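PDB 3IJ3: cytosol aminopeptidase from Coxiella burnetii, which probably removes amino-terminal residues from peptides as a manganese-dependent metalloaminopeptidase of the M17 family. Local coordinates for residues G73-I78 with V88-S93. Numbering follows the deposited sequence.
Sequences GTICSI and VLLGVS
Just ahead of the antiparallel beta hairpin of strands 75-79 and 85-91 in the M17 N-terminal domain, Gly73 N donates to Gly91 O at 2.9 Å from above the carbonyl plane. At Thr74 the backbone answers: Gly91 N reaches Thr74 O in a nearly straight bond (N-H...O 170°), while the threonine hydroxyl is hydrogen-bonded to the carbonyl O of Leu71. Ile75 faces Leu90 in a non-hydrogen-bonded pair. Its CG1 stands between the backbone N and the carbonyl carbon (chi1 63°), which leaves CG2 beside the N and 3.7 Å from Leu90 CD1; on the same face Ile75 CB packs against Val88 CG1. Cys76 and Leu89 form the hydrogen-bonded pair, exchanging N-H and C=O in both directions, with Cys76 N 2.9 Å from Leu89 O. That oxygen also receives a CA-H...O contact from Ile75 CA, at 3.1 Å, so two consecutive residues of strand 75-79 meet one carbonyl. The cysteine side chain lies on the other face, touching Trp62 and Ser66 of helix 57-66, and its CB lies 4.2 Å from Leu89 CB. Ser77 sits across from Val88, back on the face of Ile75, where Trp62 of a second subunit packs against it. Strand 75-79 is outermost in this chain's sheet, and strand 85-91 is bonded on its far side to 38-43. Ile78 returns to the helix-covered face, touching Thr59 and Val63, and its CD1 crosses over to Leu89, ending 4.0 Å from CG of that leucine.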
ATOM      1  N   GLY A  73       0.569  20.036 -37.823  1.00 18.61           N
ATOM      2  CA  GLY A  73       0.108  20.924 -36.756  1.00 19.27           C
ATOM      3  C   GLY A  73       0.714  22.310 -36.738  1.00 19.77           C
ATOM      4  O   GLY A  73       0.255  23.158 -35.982  1.00 22.57           O
ATOM      5  N   THR A  74       1.748  22.555 -37.544  1.00 18.95           N
ATOM      6  CA  THR A  74       2.358  23.889 -37.592  1.00 17.87           C
ATOM      7  C   THR A  74       1.652  24.656 -38.676  1.00 16.19           C
ATOM      8  O   THR A  74       1.051  24.058 -39.577  1.00 14.37           O
ATOM      9  CB  THR A  74       3.903  23.862 -37.883  1.00 17.48           C
ATOM     10  OG1 THR A  74       4.171  23.298 -39.187  1.00 16.72           O
ATOM     11  CG2 THR A  74       4.629  23.062 -36.826  1.00 18.19           C
ATOM     12  N   ILE A  75       1.700  25.984 -38.593  1.00 16.18           N
ATOM     13  CA  ILE A  75       1.095  26.814 -39.612  1.00 15.18           C
ATOM     14  C   ILE A  75       2.057  27.890 -40.096  1.00 15.78           C
ATOM     15  O   ILE A  75       3.079  28.187 -39.458  1.00 15.72           O
ATOM     16  CB  ILE A  75      -0.229  27.500 -39.134  1.00 15.94           C
ATOM     17  CG1 ILE A  75       0.027  28.452 -37.960  1.00 17.51           C
ATOM     18  CG2 ILE A  75      -1.250  26.457 -38.728  1.00 17.57           C
ATOM     19  CD1 ILE A  75      -1.134  29.397 -37.643  1.00 17.86           C
ATOM     20  N   CYS A  76       1.746  28.426 -41.265  1.00 15.12           N
ATOM     21  CA  CYS A  76       2.479  29.551 -41.817  1.00 15.30           C
ATOM     22  C   CYS A  76       1.435  30.569 -42.258  1.00 15.84           C
ATOM     23  O   CYS A  76       0.681  30.316 -43.202  1.00 14.61           O
ATOM     24  CB  CYS A  76       3.377  29.146 -42.989  1.00 15.60           C
ATOM     25  SG  CYS A  76       4.374  30.546 -43.629  1.00 17.59           S
ATOM     26  N   SER A  77       1.343  31.686 -41.520  1.00 16.00           N
ATOM     27  CA  SER A  77       0.455  32.794 -41.872  1.00 17.39           C
ATOM     28  C   SER A  77       1.210  33.673 -42.860  1.00 17.70           C
ATOM     29  O   SER A  77       2.275  34.209 -42.526  1.00 20.22           O
ATOM     30  CB  SER A  77       0.074  33.583 -40.613  1.00 17.29           C
ATOM     31  OG  SER A  77      -0.602  32.734 -39.705  1.00 21.68           O
ATOM     32  N   ILE A  78       0.689  33.789 -44.070  1.00 17.07           N
ATOM     33  CA  ILE A  78       1.339  34.525 -45.159  1.00 19.14           C
ATOM     34  C   ILE A  78       0.720  35.897 -45.367  1.00 19.89           C
ATOM     35  O   ILE A  78      -0.476  36.010 -45.571  1.00 18.45           O
ATOM     36  CB  ILE A  78       1.223  33.752 -46.476  1.00 18.33           C
ATOM     37  CG1 ILE A  78       1.874  32.365 -46.331  1.00 18.27           C
ATOM     38  CG2 ILE A  78       1.852  34.539 -47.642  1.00 20.38           C
ATOM     39  CD1 ILE A  78       1.610  31.461 -47.485  1.00 15.04           C
ATOM     40  N   VAL A  88      -3.255  30.882 -44.935  1.00 13.56           N
ATOM     41  CA  VAL A  88      -2.596  30.142 -43.882  1.00 14.22           C
ATOM     42  C   VAL A  88      -2.313  28.726 -44.381  1.00 13.78           C
ATOM     43  O   VAL A  88      -3.216  28.026 -44.851  1.00 14.71           O
ATOM     44  CB  VAL A  88      -3.421  30.088 -42.580  1.00 14.87           C
ATOM     45  CG1 VAL A  88      -2.726  29.198 -41.519  1.00 15.56           C
ATOM     46  CG2 VAL A  88      -3.631  31.506 -42.018  1.00 15.01           C
ATOM     47  N   LEU A  89      -1.056  28.313 -44.330  1.00 13.70           N
ATOM     48  CA  LEU A  89      -0.714  26.933 -44.665  1.00 12.90           C
ATOM     49  C   LEU A  89      -0.759  26.136 -43.366  1.00 12.95           C
ATOM     50  O   LEU A  89      -0.303  26.608 -42.330  1.00 12.92           O
ATOM     51  CB  LEU A  89       0.693  26.806 -45.266  1.00 13.33           C
ATOM     52  CG  LEU A  89       0.970  27.645 -46.498  1.00 13.75           C
ATOM     53  CD1 LEU A  89       2.469  27.518 -46.901  1.00 12.55           C
ATOM     54  CD2 LEU A  89       0.039  27.209 -47.598  1.00 16.63           C
ATOM     55  N   LEU A  90      -1.339  24.945 -43.414  1.00 13.43           N
ATOM     56  CA  LEU A  90      -1.390  24.030 -42.264  1.00 13.00           C
ATOM     57  C   LEU A  90      -0.637  22.741 -42.612  1.00 12.70           C
ATOM     58  O   LEU A  90      -0.997  22.028 -43.553  1.00 12.76           O
ATOM     59  CB  LEU A  90      -2.845  23.676 -41.894  1.00 12.95           C
ATOM     60  CG  LEU A  90      -3.062  22.590 -40.837  1.00 14.23           C
ATOM     61  CD1 LEU A  90      -2.561  23.043 -39.445  1.00 13.32           C
ATOM     62  CD2 LEU A  90      -4.561  22.149 -40.811  1.00 14.30           C
ATOM     63  N   GLY A  91       0.404  22.429 -41.855  1.00 13.63           N
ATOM     64  CA  GLY A  91       1.117  21.172 -42.073  1.00 14.12           C
ATOM     65  C   GLY A  91       0.204  20.031 -41.627  1.00 14.57           C
ATOM     66  O   GLY A  91      -0.390  20.109 -40.558  1.00 15.15           O
ATOM     67  N   VAL A  92       0.063  19.001 -42.454  1.00 15.23           N
ATOM     68  CA  VAL A  92      -0.766  17.844 -42.107  1.00 16.70           C
ATOM     69  C   VAL A  92       0.042  16.524 -42.119  1.00 18.89           C
ATOM     70  O   VAL A  92       1.035  16.411 -42.851  1.00 20.40           O
ATOM     71  CB  VAL A  92      -2.005  17.747 -43.043  1.00 15.39           C
ATOM     72  CG1 VAL A  92      -2.880  19.015 -42.897  1.00 14.03           C
ATOM     73  CG2 VAL A  92      -1.594  17.558 -44.491  1.00 15.21           C
ATOM     74  N   SER A  93      -0.351  15.583 -41.259  0.70 20.88           N
ATOM     75  CA  SER A  93       0.317  14.261 -41.139  0.70 22.81           C
ATOM     76  C   SER A  93       0.145  13.494 -42.446  0.70 23.37           C
ATOM     77  O   SER A  93       0.997  12.697 -42.859  0.70 24.08           O
ATOM     78  CB  SER A  93      -0.303  13.449 -40.006  0.70 22.92           C
ATOM     79  OG  SER A  93      -0.368  14.185 -38.801  0.70 25.84           O
TER